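Vlm2 (Streptomyces tsusimaensis, PDB 6ECB) takes part in making the depsipeptide valinomycin as a nonribosomal peptide synthetase, of which this chain is the thioesterase domain, probably serving to release the product. Local coordinates at residues A[52-57]-A[135-140]; A[70-75]-A[213-218]; A[87-92]-A[114-119]; A[96-101]-A[122-127]. One frame throughout, in Å; residues are numbered along the deposited sequence.

How the interactions relate
All four contacts lie in one thioesterase domain. Along the chain the segments run 52-57, 70-75, 87-92, 96-101, 114-119, 122-127, 135-140 and 213-218: those of interactions 1 and 2 alternate, as do those of 3 and 4, and the latter pair is nested inside the loops closed by the former. Interactions 3 and 4 both join helix 86-97 to helix 112-126, with centres about 11 Å apart. Interaction 1 lies about 15 Å from interaction 3 between centres and reaches the central sheet through strand 134-137. Interaction 2, centred about 13 Å from interaction 3, joins the loop after strand 67-71 of that sheet to helix 206-220. Together they tie the sheet to its flanking helices and to the helical region inserted after strand 134-137.

Interaction 1. Residues A[52-57]-A[135-140]; sequences LGYIEL and IILDTP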
loop_
_atom_site.group_PDB
_atom_site.type_symbol
_atom_site.label_atom_id
_atom_site.label_comp_id
_atom_site.label_asym_id
_atom_site.label_seq_id
_atom_site.Cartn_x
_atom_site.Cartn_y
_atom_site.Cartn_z
ATOM N N LEU A 52 -5.743 5.072 -1.592
ATOM C CA LEU A 52 -7.144 4.817 -1.286
ATOM C C LEU A 52 -7.388 3.420 -0.730
ATOM O O LEU A 52 -8.323 3.252 0.067
ATOM C CB LEU A 52 -7.973 5.091 -2.521
ATOM C CG LEU A 52 -8.098 4.079 -3.625
ATOM C CD1 LEU A 52 -9.193 3.063 -3.309
ATOM C CD2 LEU A 52 -8.456 4.893 -4.878
ATOM N N GLY A 53 -6.540 2.442 -1.052
ATOM C CA GLY A 53 -6.666 1.093 -0.525
ATOM C C GLY A 53 -6.421 0.968 0.967
ATOM O O GLY A 53 -6.748 -0.078 1.537
ATOM N N TYR A 54 -5.862 2.002 1.599
ATOM C CA TYR A 54 -5.617 2.007 3.041
ATOM C C TYR A 54 -6.682 2.746 3.840
ATOM O O TYR A 54 -6.594 2.784 5.077
ATOM C CB TYR A 54 -4.272 2.648 3.340
ATOM C CG TYR A 54 -3.094 1.970 2.691
ATOM C CD1 TYR A 54 -2.683 0.701 3.080
ATOM C CD2 TYR A 54 -2.365 2.622 1.716
ATOM C CE1 TYR A 54 -1.575 0.095 2.512
ATOM C CE2 TYR A 54 -1.252 2.013 1.129
ATOM C CZ TYR A 54 -0.881 0.750 1.528
ATOM O OH TYR A 54 0.234 0.125 0.982
ATOM N N ILE A 55 -7.675 3.350 3.178
ATOM C CA ILE A 55 -8.610 4.207 3.896
ATOM C C ILE A 55 -9.408 3.402 4.904
ATOM O O ILE A 55 -9.610 3.837 6.042
ATOM C CB ILE A 55 -9.524 4.961 2.914
ATOM C CG1 ILE A 55 -8.704 6.049 2.211
ATOM C CG2 ILE A 55 -10.721 5.564 3.638
ATOM C CD1 ILE A 55 -9.406 6.597 0.973
ATOM N N GLU A 56 -9.895 2.227 4.504
ATOM C CA GLU A 56 -10.710 1.447 5.429
ATOM C C GLU A 56 -9.889 0.991 6.629
ATOM O O GLU A 56 -10.366 1.063 7.772
ATOM C CB GLU A 56 -11.331 0.245 4.724
ATOM C CG GLU A 56 -12.521 0.564 3.859
ATOM C CD GLU A 56 -13.621 1.376 4.593
ATOM O OE1 GLU A 56 -14.073 0.970 5.692
ATOM O OE2 GLU A 56 -14.010 2.442 4.058
ATOM N N LEU A 57 -8.648 0.559 6.399
ATOM C CA LEU A 57 -7.779 0.173 7.498
ATOM C C LEU A 57 -7.578 1.346 8.437
ATOM O O LEU A 57 -7.736 1.225 9.659
ATOM C CB LEU A 57 -6.435 -0.329 6.958
ATOM C CG LEU A 57 -5.400 -0.683 8.018
ATOM C CD1 LEU A 57 -5.862 -1.790 8.950
ATOM C CD2 LEU A 57 -4.069 -1.060 7.357
ATOM N N ILE A 135 6.034 -2.020 8.940
ATOM C CA ILE A 135 4.845 -2.858 8.934
ATOM C C ILE A 135 4.642 -3.361 7.507
ATOM O O ILE A 135 4.343 -2.575 6.594
ATOM C CB ILE A 135 3.621 -2.083 9.433
ATOM C CG1 ILE A 135 3.834 -1.701 10.897
ATOM C CG2 ILE A 135 2.312 -2.866 9.181
ATOM C CD1 ILE A 135 2.768 -0.766 11.462
ATOM N N ILE A 136 4.773 -4.672 7.317
ATOM C CA ILE A 136 4.543 -5.318 6.027
ATOM C C ILE A 136 3.170 -5.980 6.065
ATOM O O ILE A 136 2.882 -6.825 6.930
ATOM C CB ILE A 136 5.636 -6.347 5.701
ATOM C CG1 ILE A 136 6.997 -5.662 5.512
ATOM C CG2 ILE A 136 5.218 -7.185 4.471
ATOM C CD1 ILE A 136 7.065 -4.686 4.358
ATOM N N LEU A 137 2.324 -5.626 5.099
ATOM C CA LEU A 137 0.985 -6.198 4.999
ATOM C C LEU A 137 0.977 -7.230 3.870
ATOM O O LEU A 137 0.857 -6.895 2.686
ATOM C CB LEU A 137 -0.047 -5.104 4.770
ATOM C CG LEU A 137 -0.150 -4.076 5.897
ATOM C CD1 LEU A 137 -1.186 -3.023 5.495
ATOM C CD2 LEU A 137 -0.515 -4.703 7.230
ATOM N N ASP A 138 1.176 -8.482 4.263
ATOM C CA ASP A 138 0.872 -9.666 3.466
ATOM C C ASP A 138 1.596 -9.746 2.120
ATOM O O ASP A 138 1.015 -10.187 1.123
ATOM C CB ASP A 138 -0.651 -9.772 3.254
ATOM C CG ASP A 138 -1.070 -11.159 2.867
ATOM O OD1 ASP A 138 -0.520 -12.119 3.455
ATOM O OD2 ASP A 138 -1.963 -11.291 2.009
ATOM N N THR A 139 2.888 -9.379 2.077
ATOM C CA THR A 139 3.696 -9.700 0.919
ATOM C C THR A 139 5.024 -10.260 1.411
ATOM O O THR A 139 5.603 -9.706 2.349
ATOM C CB THR A 139 3.987 -8.498 -0.027
ATOM O OG1 THR A 139 4.734 -8.964 -1.156
ATOM C CG2 THR A 139 4.792 -7.451 0.606
ATOM N N PRO A 140 5.527 -11.313 0.780
ATOM C CA PRO A 140 6.910 -11.728 1.029
ATOM C C PRO A 140 7.878 -10.755 0.398
ATOM O O PRO A 140 7.511 -9.956 -0.482
ATOM C CB PRO A 140 7.010 -13.095 0.334
ATOM C CG PRO A 140 5.663 -13.447 -0.119
ATOM C CD PRO A 140 4.914 -12.147 -0.266
#
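On one side of the central sheet of this alpha/beta hydrolase domain, Leu-137 at the end of strand 134-137 reaches across to Leu-57 and Tyr-54. The two leucines meet tip to tip, Leu-137 CD1 standing 4.0 Å from Leu-57 CD2. In Leu-57 the CG lies anti to the backbone N (chi1 176°), which helps carry the branched end out from helix 55-60 toward the sheet. The same Leu-137 methyl approaches the edge of the Tyr-54 ring, near its plane, with 4.3 Å between Leu-137 CD1 and Tyr-54 CE1. Directly after Leu-137 comes Asp-138, which probably serves as the acid of a Ser-His-Asp triad with Ser-111 and His-273; its OD2 is hydrogen-bonded to His-273 ND1. Leucine suits the strand end, since it fills apolar space with methyls and makes no polar demand in a buried place. A tyrosine fits next to it because its hydroxyl is gripped twice, by His-110 N and Ala-44 O, while its ring stacks with Phe-43. Helix 281-293 supports both leucines: Leu-57 touches Val-282, Val-285 and Ala-286, and Leu-137 rests on Leu-289.

Interaction 2. Residues A[70-75]-A[213-218]; sequences VEAPGL and LRLQMH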
loop_
_atom_site.group_PDB
_atom_site.type_symbol
_atom_site.label_atom_id
_atom_site.label_comp_id
_atom_site.label_asym_id
_atom_site.label_seq_id
_atom_site.Cartn_x
_atom_site.Cartn_y
_atom_site.Cartn_z
ATOM N N VAL A 70 1.385 8.093 1.339
ATOM C CA VAL A 70 2.057 8.842 0.289
ATOM C C VAL A 70 1.379 8.528 -1.031
ATOM O O VAL A 70 1.280 7.367 -1.428
ATOM C CB VAL A 70 3.546 8.510 0.218
ATOM C CG1 VAL A 70 4.180 9.313 -0.896
ATOM C CG2 VAL A 70 4.206 8.827 1.537
ATOM N N GLU A 71 0.940 9.568 -1.703
ATOM C CA GLU A 71 0.360 9.483 -3.027
ATOM C C GLU A 71 1.452 9.753 -4.061
ATOM O O GLU A 71 2.216 10.713 -3.927
ATOM C CB GLU A 71 -0.750 10.515 -3.132
ATOM C CG GLU A 71 -1.513 10.462 -4.359
ATOM C CD GLU A 71 -2.878 9.827 -4.184
ATOM O OE1 GLU A 71 -3.087 8.888 -3.368
ATOM O OE2 GLU A 71 -3.728 10.283 -4.922
ATOM N N ALA A 72 1.509 8.923 -5.086
ATOM C CA ALA A 72 2.527 9.098 -6.118
ATOM C C ALA A 72 2.370 10.450 -6.809
ATOM O O ALA A 72 1.264 10.980 -6.933
ATOM C CB ALA A 72 2.427 7.983 -7.156
ATOM N N PRO A 73 3.465 11.010 -7.350
ATOM C CA PRO A 73 3.318 12.197 -8.187
ATOM C C PRO A 73 2.499 11.879 -9.424
ATOM O O PRO A 73 2.498 10.748 -9.910
ATOM C CB PRO A 73 4.763 12.560 -8.548
ATOM C CG PRO A 73 5.536 11.363 -8.360
ATOM C CD PRO A 73 4.854 10.540 -7.291
ATOM N N GLY A 74 1.786 12.894 -9.911
ATOM C CA GLY A 74 1.169 12.890 -11.221
ATOM C C GLY A 74 -0.246 12.371 -11.264
ATOM O O GLY A 74 -0.813 12.264 -12.352
ATOM N N LEU A 75 -0.825 12.026 -10.118
ATOM C CA LEU A 75 -2.212 11.582 -10.065
ATOM C C LEU A 75 -3.210 12.738 -9.968
ATOM O O LEU A 75 -4.395 12.518 -10.232
ATOM C CB LEU A 75 -2.405 10.614 -8.891
ATOM C CG LEU A 75 -1.645 9.278 -8.939
ATOM C CD1 LEU A 75 -1.958 8.417 -7.735
ATOM C CD2 LEU A 75 -1.904 8.467 -10.204
ATOM N N LEU A 213 -4.867 3.910 -13.285
ATOM C CA LEU A 213 -4.778 2.675 -14.058
ATOM C C LEU A 213 -3.520 2.654 -14.922
ATOM O O LEU A 213 -2.882 1.604 -15.077
ATOM C CB LEU A 213 -6.023 2.503 -14.914
ATOM C CG LEU A 213 -7.315 2.261 -14.136
ATOM C CD1 LEU A 213 -8.511 2.433 -15.052
ATOM C CD2 LEU A 213 -7.275 0.865 -13.536
ATOM N N ARG A 214 -3.125 3.809 -15.459
ATOM C CA ARG A 214 -1.912 3.852 -16.274
ATOM C C ARG A 214 -0.670 3.674 -15.410
ATOM O O ARG A 214 0.237 2.919 -15.772
ATOM C CB ARG A 214 -1.838 5.161 -17.059
ATOM C CG ARG A 214 -2.918 5.323 -18.125
ATOM C CD ARG A 214 -2.785 6.651 -18.894
ATOM N NE ARG A 214 -3.879 6.800 -19.861
ATOM C CZ ARG A 214 -3.921 6.166 -21.030
ATOM N NH1 ARG A 214 -2.926 5.356 -21.397
ATOM N NH2 ARG A 214 -4.956 6.348 -21.839
ATOM N N LEU A 215 -0.609 4.338 -14.254
ATOM C CA LEU A 215 0.545 4.146 -13.381
ATOM C C LEU A 215 0.586 2.715 -12.844
ATOM O O LEU A 215 1.655 2.128 -12.683
ATOM C CB LEU A 215 0.524 5.156 -12.232
ATOM C CG LEU A 215 1.689 5.075 -11.239
ATOM C CD1 LEU A 215 3.045 5.180 -11.949
ATOM C CD2 LEU A 215 1.534 6.181 -10.210
ATOM N N GLN A 216 -0.577 2.127 -12.579
ATOM C CA GLN A 216 -0.610 0.746 -12.108
ATOM C C GLN A 216 0.008 -0.207 -13.122
ATOM O O GLN A 216 0.844 -1.044 -12.764
ATOM C CB GLN A 216 -2.055 0.332 -11.803
ATOM C CG GLN A 216 -2.151 -1.085 -11.274
ATOM C CD GLN A 216 -3.601 -1.474 -11.006
ATOM O OE1 GLN A 216 -4.480 -1.187 -11.804
ATOM N NE2 GLN A 216 -3.844 -2.113 -9.869
ATOM N N MET A 217 -0.399 -0.113 -14.395
ATOM C CA MET A 217 0.174 -0.981 -15.422
ATOM C C MET A 217 1.684 -0.814 -15.477
ATOM O O MET A 217 2.427 -1.793 -15.599
ATOM C CB MET A 217 -0.434 -0.671 -16.795
ATOM C CG MET A 217 -0.140 -1.748 -17.837
ATOM S SD MET A 217 -0.948 -3.322 -17.452
ATOM C CE MET A 217 -2.502 -2.739 -16.795
ATOM N N HIS A 218 2.159 0.430 -15.368
ATOM C CA HIS A 218 3.597 0.691 -15.376
ATOM C C HIS A 218 4.296 0.004 -14.204
ATOM O O HIS A 218 5.330 -0.647 -14.376
ATOM C CB HIS A 218 3.834 2.200 -15.314
ATOM C CG HIS A 218 5.249 2.580 -15.065
ATOM N ND1 HIS A 218 6.212 2.508 -16.049
ATOM C CD2 HIS A 218 5.867 3.050 -13.958
ATOM C CE1 HIS A 218 7.372 2.898 -15.547
ATOM N NE2 HIS A 218 7.190 3.235 -14.282
#
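Leu-215 and Leu-75 cross at about a right angle, and a single methyl of Leu-215 also presses on Ala-72. This joins the loop after strand 67-71 of the alpha/beta hydrolase sheet to helix 206-220, part of the helical insertion between strands 134-137 and 237-241 that in related thioesterases forms the lid. The methyl concerned is Leu-215 CD2: it lies 3.7 Å from Ala-72 CB and 4.1 Å from Leu-75 CD2. The two partners come at it from directions roughly perpendicular to each other, so the methyl sits in the angle between them, while CD1 is turned away from both. A chi1 of -180° swings Leu-215 CG away from its own backbone N and out toward the loop. Leucine suits this place because one branch can enter the angle; alanine, with a single methyl, offers a small apolar knob for Leu-215 CD2 to rest on. Leu-215 also touches Pro-84.

A type II turn running from Ala-72 to Leu-75 fixes how the loop presents these groups. Pro-73 takes the second position, and Gly-74 the third with a positive phi of 91°, a value readily accepted without a CB. The turn is also tied to the helix by a polar link: Arg-211, one helical turn before Leu-215, donates through NH1 to the carbonyl oxygen of Gly-74.

Interaction 3. Residues A[87-92]-A[114-119]; sequences EEMVQF and GHIAFY
The Tyr-119 ring has the carbonyl oxygen of His-115 at its edge, in the ring plane, and Val-90 approaches it obliquely through CG2. The ring also packs edge-to-face with Phe-86, and its hydroxyl is hydrogen-bonded to Leu-228 O, which satisfies the polar end, while the CB end packs against Val-90. These groups belong to the crossing of helix 86-97 with helix 112-126 in the alpha/beta hydrolase fold. The second of these helices begins just behind Ser-111, probably the nucleophile on its GxSxG elbow.

The axes of the two segments pass 9.3 Å apart at a signed crossing angle of -65°, and the CA atoms of Val-90 and Ile-116 approach to 5.8 Å. Val-90 is well suited to so near an approach: its branching at CB spreads two methyls close to its own backbone, and both rest on the root of Tyr-119. Val-90 CG2 is 3.7 Å from Tyr-119 CB, Val-90 CG1 is scarcely farther, and CG1 also lies against the Tyr-119 carbonyl carbon. The same Val-90 CG2 has a looser neighbour in Ile-116 CG2, 4.4 Å away.

Ile-116 uses its longer branch for a second contact. The extended chain (chi2 172°) carries CD1 to Met-89, whose flexible thioether chain bends at chi2 and can follow the surface it meets. The two side chains cross obliquely, with Met-89 CG 3.9 Å from Ile-116 CD1.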
loop_
_atom_site.group_PDB
_atom_site.type_symbol
_atom_site.label_atom_id
_atom_site.label_comp_id
_atom_site.label_asym_id
_atom_site.label_seq_id
_atom_site.Cartn_x
_atom_site.Cartn_y
_atom_site.Cartn_z
ATOM N N GLU A 87 13.314 2.827 -8.128
ATOM C CA GLU A 87 14.223 3.650 -7.328
ATOM C C GLU A 87 13.726 5.089 -7.225
ATOM O O GLU A 87 13.755 5.688 -6.139
ATOM C CB GLU A 87 15.642 3.608 -7.926
ATOM N N GLU A 88 13.235 5.649 -8.337
ATOM C CA GLU A 88 12.669 6.998 -8.319
ATOM C C GLU A 88 11.454 7.077 -7.400
ATOM O O GLU A 88 11.262 8.070 -6.684
ATOM C CB GLU A 88 12.290 7.424 -9.742
ATOM C CG GLU A 88 13.496 7.658 -10.656
ATOM C CD GLU A 88 13.143 7.830 -12.110
ATOM O OE1 GLU A 88 12.032 7.481 -12.528
ATOM O OE2 GLU A 88 13.990 8.335 -12.858
ATOM N N MET A 89 10.603 6.049 -7.428
ATOM C CA MET A 89 9.433 6.019 -6.558
ATOM C C MET A 89 9.834 6.000 -5.090
ATOM O O MET A 89 9.251 6.725 -4.262
ATOM C CB MET A 89 8.571 4.803 -6.907
ATOM C CG MET A 89 7.239 4.768 -6.173
ATOM S SD MET A 89 6.209 6.230 -6.520
ATOM C CE MET A 89 4.882 5.844 -5.381
ATOM N N VAL A 90 10.853 5.202 -4.751
ATOM C CA VAL A 90 11.330 5.160 -3.372
ATOM C C VAL A 90 11.800 6.539 -2.942
ATOM O O VAL A 90 11.523 6.992 -1.819
ATOM C CB VAL A 90 12.453 4.121 -3.225
ATOM C CG1 VAL A 90 13.123 4.268 -1.842
ATOM C CG2 VAL A 90 11.902 2.711 -3.403
ATOM N N GLN A 91 12.521 7.219 -3.832
ATOM C CA GLN A 91 13.012 8.558 -3.541
ATOM C C GLN A 91 11.860 9.522 -3.321
ATOM O O GLN A 91 11.867 10.295 -2.350
ATOM C CB GLN A 91 13.931 9.014 -4.674
ATOM C CG GLN A 91 14.508 10.381 -4.471
ATOM C CD GLN A 91 15.524 10.399 -3.346
ATOM O OE1 GLN A 91 15.403 11.166 -2.387
ATOM N NE2 GLN A 91 16.532 9.543 -3.459
ATOM N N PHE A 92 10.863 9.513 -4.221
ATOM C CA PHE A 92 9.705 10.379 -4.041
ATOM C C PHE A 92 9.068 10.126 -2.679
ATOM O O PHE A 92 8.716 11.068 -1.952
ATOM C CB PHE A 92 8.648 10.138 -5.118
ATOM C CG PHE A 92 8.952 10.736 -6.470
ATOM C CD1 PHE A 92 9.140 12.101 -6.630
ATOM C CD2 PHE A 92 8.951 9.930 -7.598
ATOM C CE1 PHE A 92 9.370 12.645 -7.892
ATOM C CE2 PHE A 92 9.182 10.454 -8.856
ATOM C CZ PHE A 92 9.393 11.814 -9.010
ATOM N N GLY A 114 4.664 -2.616 0.217
ATOM C CA GLY A 114 5.578 -3.178 1.219
ATOM C C GLY A 114 7.033 -3.094 0.800
ATOM O O GLY A 114 7.910 -2.746 1.604
ATOM N N HIS A 115 7.322 -3.403 -0.470
ATOM C CA HIS A 115 8.694 -3.269 -0.933
ATOM C C HIS A 115 9.132 -1.824 -0.941
ATOM O O HIS A 115 10.269 -1.517 -0.586
ATOM C CB HIS A 115 8.844 -3.858 -2.323
ATOM C CG HIS A 115 8.445 -5.275 -2.370
ATOM N ND1 HIS A 115 7.141 -5.657 -2.537
ATOM C CD2 HIS A 115 9.157 -6.409 -2.176
ATOM C CE1 HIS A 115 7.067 -6.975 -2.486
ATOM N NE2 HIS A 115 8.276 -7.451 -2.258
ATOM N N ILE A 116 8.251 -0.924 -1.395
ATOM C CA ILE A 116 8.589 0.485 -1.361
ATOM C C ILE A 116 8.862 0.922 0.072
ATOM O O ILE A 116 9.825 1.644 0.347
ATOM C CB ILE A 116 7.468 1.328 -2.000
ATOM C CG1 ILE A 116 7.386 1.019 -3.493
ATOM C CG2 ILE A 116 7.775 2.814 -1.797
ATOM C CD1 ILE A 116 6.174 1.650 -4.172
ATOM N N ALA A 117 8.016 0.485 1.003
ATOM C CA ALA A 117 8.175 0.851 2.409
ATOM C C ALA A 117 9.504 0.363 2.972
ATOM O O ALA A 117 10.169 1.083 3.729
ATOM C CB ALA A 117 7.012 0.277 3.210
ATOM N N PHE A 118 9.907 -0.862 2.623
ATOM C CA PHE A 118 11.209 -1.353 3.087
ATOM C C PHE A 118 12.331 -0.440 2.614
ATOM O O PHE A 118 13.181 0.013 3.401
ATOM C CB PHE A 118 11.444 -2.792 2.588
ATOM C CG PHE A 118 12.793 -3.345 3.007
ATOM C CD1 PHE A 118 13.935 -3.087 2.265
ATOM C CD2 PHE A 118 12.917 -4.071 4.189
ATOM C CE1 PHE A 118 15.179 -3.566 2.691
ATOM C CE2 PHE A 118 14.151 -4.539 4.612
ATOM C CZ PHE A 118 15.272 -4.284 3.879
ATOM N N TYR A 119 12.337 -0.122 1.318
ATOM C CA TYR A 119 13.411 0.689 0.772
ATOM C C TYR A 119 13.320 2.142 1.250
ATOM O O TYR A 119 14.357 2.780 1.483
ATOM C CB TYR A 119 13.382 0.621 -0.745
ATOM C CG TYR A 119 14.184 -0.520 -1.328
ATOM C CD1 TYR A 119 13.626 -1.770 -1.509
ATOM C CD2 TYR A 119 15.478 -0.315 -1.764
ATOM C CE1 TYR A 119 14.347 -2.802 -2.050
ATOM C CE2 TYR A 119 16.205 -1.345 -2.327
ATOM C CZ TYR A 119 15.633 -2.590 -2.451
ATOM O OH TYR A 119 16.365 -3.623 -3.026
#

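Interaction 4. Residues A[96-101]-A[122-127]; sequences SAAGVA and TMLLDR
Leu-124 turns CG anti to its carbonyl carbon (chi1 -68°) and keeps chi2 near 173°, spreading its two methyls before Ala-98 and Ala-101. Arg-127, three residues on, starts in the same sense but bends at chi3 (48°), which folds its guanidinium back toward Ala-98. Each leucine branch has its own alanine: Leu-124 CD2 lies 3.8 Å from Ala-98 CB, and Leu-124 CD1 lies 3.8 Å from Ala-101 CB. The forked leucine thus bridges two points of segment 96-101, and the small alanines let that chain come close, the CA atoms of Ala-98 and Leu-124 being 6.9 Å apart.

The guanidinium meets the Ala-98 methyl obliquely. Its NH1, CZ and NH2 stand at nearly equal distances from Ala-98 CB, the nearest being Arg-127 NH1 at 3.7 Å. Arginine fits this exposed place because its flat group can lie by an apolar methyl while its charge remains near solvent; a long, weak ion pair links NH1 to Asp-95 OD1.

This contact of the alpha/beta hydrolase fold joins the end of helix 112-126 to the chain around and beyond the end of helix 86-97, Arg-127 being the first residue to leave the helical path of helix 112-126. Leu-124 also touches Pro-131 in the loop toward strand 134-137, whereas Ala-97 packs on Val-42 of strand 40-44 and Ser-96 on Leu-28 of strand 27-30 at one edge of the sheet.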
loop_
_atom_site.group_PDB
_atom_site.type_symbol
_atom_site.label_atom_id
_atom_site.label_comp_id
_atom_site.label_asym_id
_atom_site.label_seq_id
_atom_site.Cartn_x
_atom_site.Cartn_y
_atom_site.Cartn_z
ATOM N N SER A 96 8.794 12.533 0.747
ATOM C CA SER A 96 7.500 12.912 1.307
ATOM C C SER A 96 7.353 12.413 2.750
ATOM O O SER A 96 6.859 13.143 3.622
ATOM C CB SER A 96 6.391 12.350 0.400
ATOM O OG SER A 96 5.092 12.630 0.887
ATOM N N ALA A 97 7.742 11.177 3.012
ATOM C CA ALA A 97 7.581 10.623 4.354
ATOM C C ALA A 97 8.484 11.340 5.355
ATOM O O ALA A 97 8.148 11.441 6.538
ATOM C CB ALA A 97 7.896 9.132 4.355
ATOM N N ALA A 98 9.630 11.833 4.898
ATOM C CA ALA A 98 10.591 12.459 5.799
ATOM C C ALA A 98 10.008 13.645 6.551
ATOM O O ALA A 98 10.473 13.954 7.643
ATOM C CB ALA A 98 11.829 12.895 5.013
ATOM N N GLY A 99 8.963 14.275 6.029
ATOM C CA GLY A 99 8.338 15.370 6.744
ATOM C C GLY A 99 7.743 14.994 8.088
ATOM O O GLY A 99 7.648 15.852 8.972
ATOM N N VAL A 100 7.350 13.727 8.275
ATOM C CA VAL A 100 6.691 13.323 9.513
ATOM C C VAL A 100 7.377 12.130 10.170
ATOM O O VAL A 100 7.068 11.805 11.315
ATOM C CB VAL A 100 5.194 13.007 9.283
ATOM C CG1 VAL A 100 4.461 14.259 8.783
ATOM C CG2 VAL A 100 5.011 11.833 8.327
ATOM N N ALA A 101 8.330 11.498 9.493
ATOM C CA ALA A 101 8.842 10.218 9.961
ATOM C C ALA A 101 9.924 10.421 11.020
ATOM O O ALA A 101 10.520 11.489 11.134
ATOM C CB ALA A 101 9.422 9.406 8.807
ATOM N N THR A 122 14.905 2.225 4.566
ATOM C CA THR A 122 16.361 2.202 4.512
ATOM C C THR A 122 16.896 3.568 4.120
ATOM O O THR A 122 17.913 4.023 4.664
ATOM C CB THR A 122 16.923 1.129 3.559
ATOM O OG1 THR A 122 16.762 1.530 2.203
ATOM C CG2 THR A 122 16.275 -0.196 3.762
ATOM N N MET A 123 16.199 4.259 3.212
ATOM C CA MET A 123 16.636 5.590 2.807
ATOM C C MET A 123 16.529 6.595 3.956
ATOM O O MET A 123 17.417 7.437 4.125
ATOM C CB MET A 123 15.817 6.072 1.607
ATOM C CG MET A 123 16.322 7.321 0.935
ATOM S SD MET A 123 15.558 7.520 -0.709
ATOM C CE MET A 123 16.189 6.113 -1.590
ATOM N N LEU A 124 15.453 6.535 4.743
ATOM C CA LEU A 124 15.350 7.423 5.897
ATOM C C LEU A 124 16.493 7.170 6.873
ATOM O O LEU A 124 17.100 8.110 7.377
ATOM C CB LEU A 124 13.995 7.237 6.578
ATOM C CG LEU A 124 12.803 7.727 5.753
ATOM C CD1 LEU A 124 11.513 7.327 6.449
ATOM C CD2 LEU A 124 12.832 9.232 5.526
ATOM N N LEU A 125 16.796 5.899 7.154
ATOM C CA LEU A 125 17.886 5.621 8.086
ATOM C C LEU A 125 19.201 6.202 7.581
ATOM O O LEU A 125 19.988 6.764 8.351
ATOM C CB LEU A 125 18.026 4.119 8.285
ATOM C CG LEU A 125 16.867 3.427 8.986
ATOM C CD1 LEU A 125 17.072 1.922 8.900
ATOM C CD2 LEU A 125 16.776 3.836 10.407
ATOM N N ASP A 126 19.442 6.095 6.276
ATOM C CA ASP A 126 20.668 6.632 5.699
ATOM C C ASP A 126 20.760 8.138 5.860
ATOM O O ASP A 126 21.864 8.693 5.864
ATOM C CB ASP A 126 20.750 6.283 4.218
ATOM C CG ASP A 126 21.043 4.830 3.968
ATOM O OD1 ASP A 126 21.399 4.089 4.898
ATOM O OD2 ASP A 126 20.897 4.427 2.810
ATOM N N ARG A 127 19.613 8.822 5.959
ATOM C CA ARG A 127 19.565 10.257 6.157
ATOM C C ARG A 127 19.470 10.652 7.627
ATOM O O ARG A 127 19.310 11.839 7.919
ATOM C CB ARG A 127 18.354 10.879 5.433
ATOM C CG ARG A 127 18.257 10.610 3.948
ATOM C CD ARG A 127 16.884 11.069 3.398
ATOM N NE ARG A 127 16.543 12.420 3.854
ATOM C CZ ARG A 127 15.456 13.091 3.468
ATOM N NH1 ARG A 127 14.610 12.540 2.602
ATOM N NH2 ARG A 127 15.220 14.314 3.941
#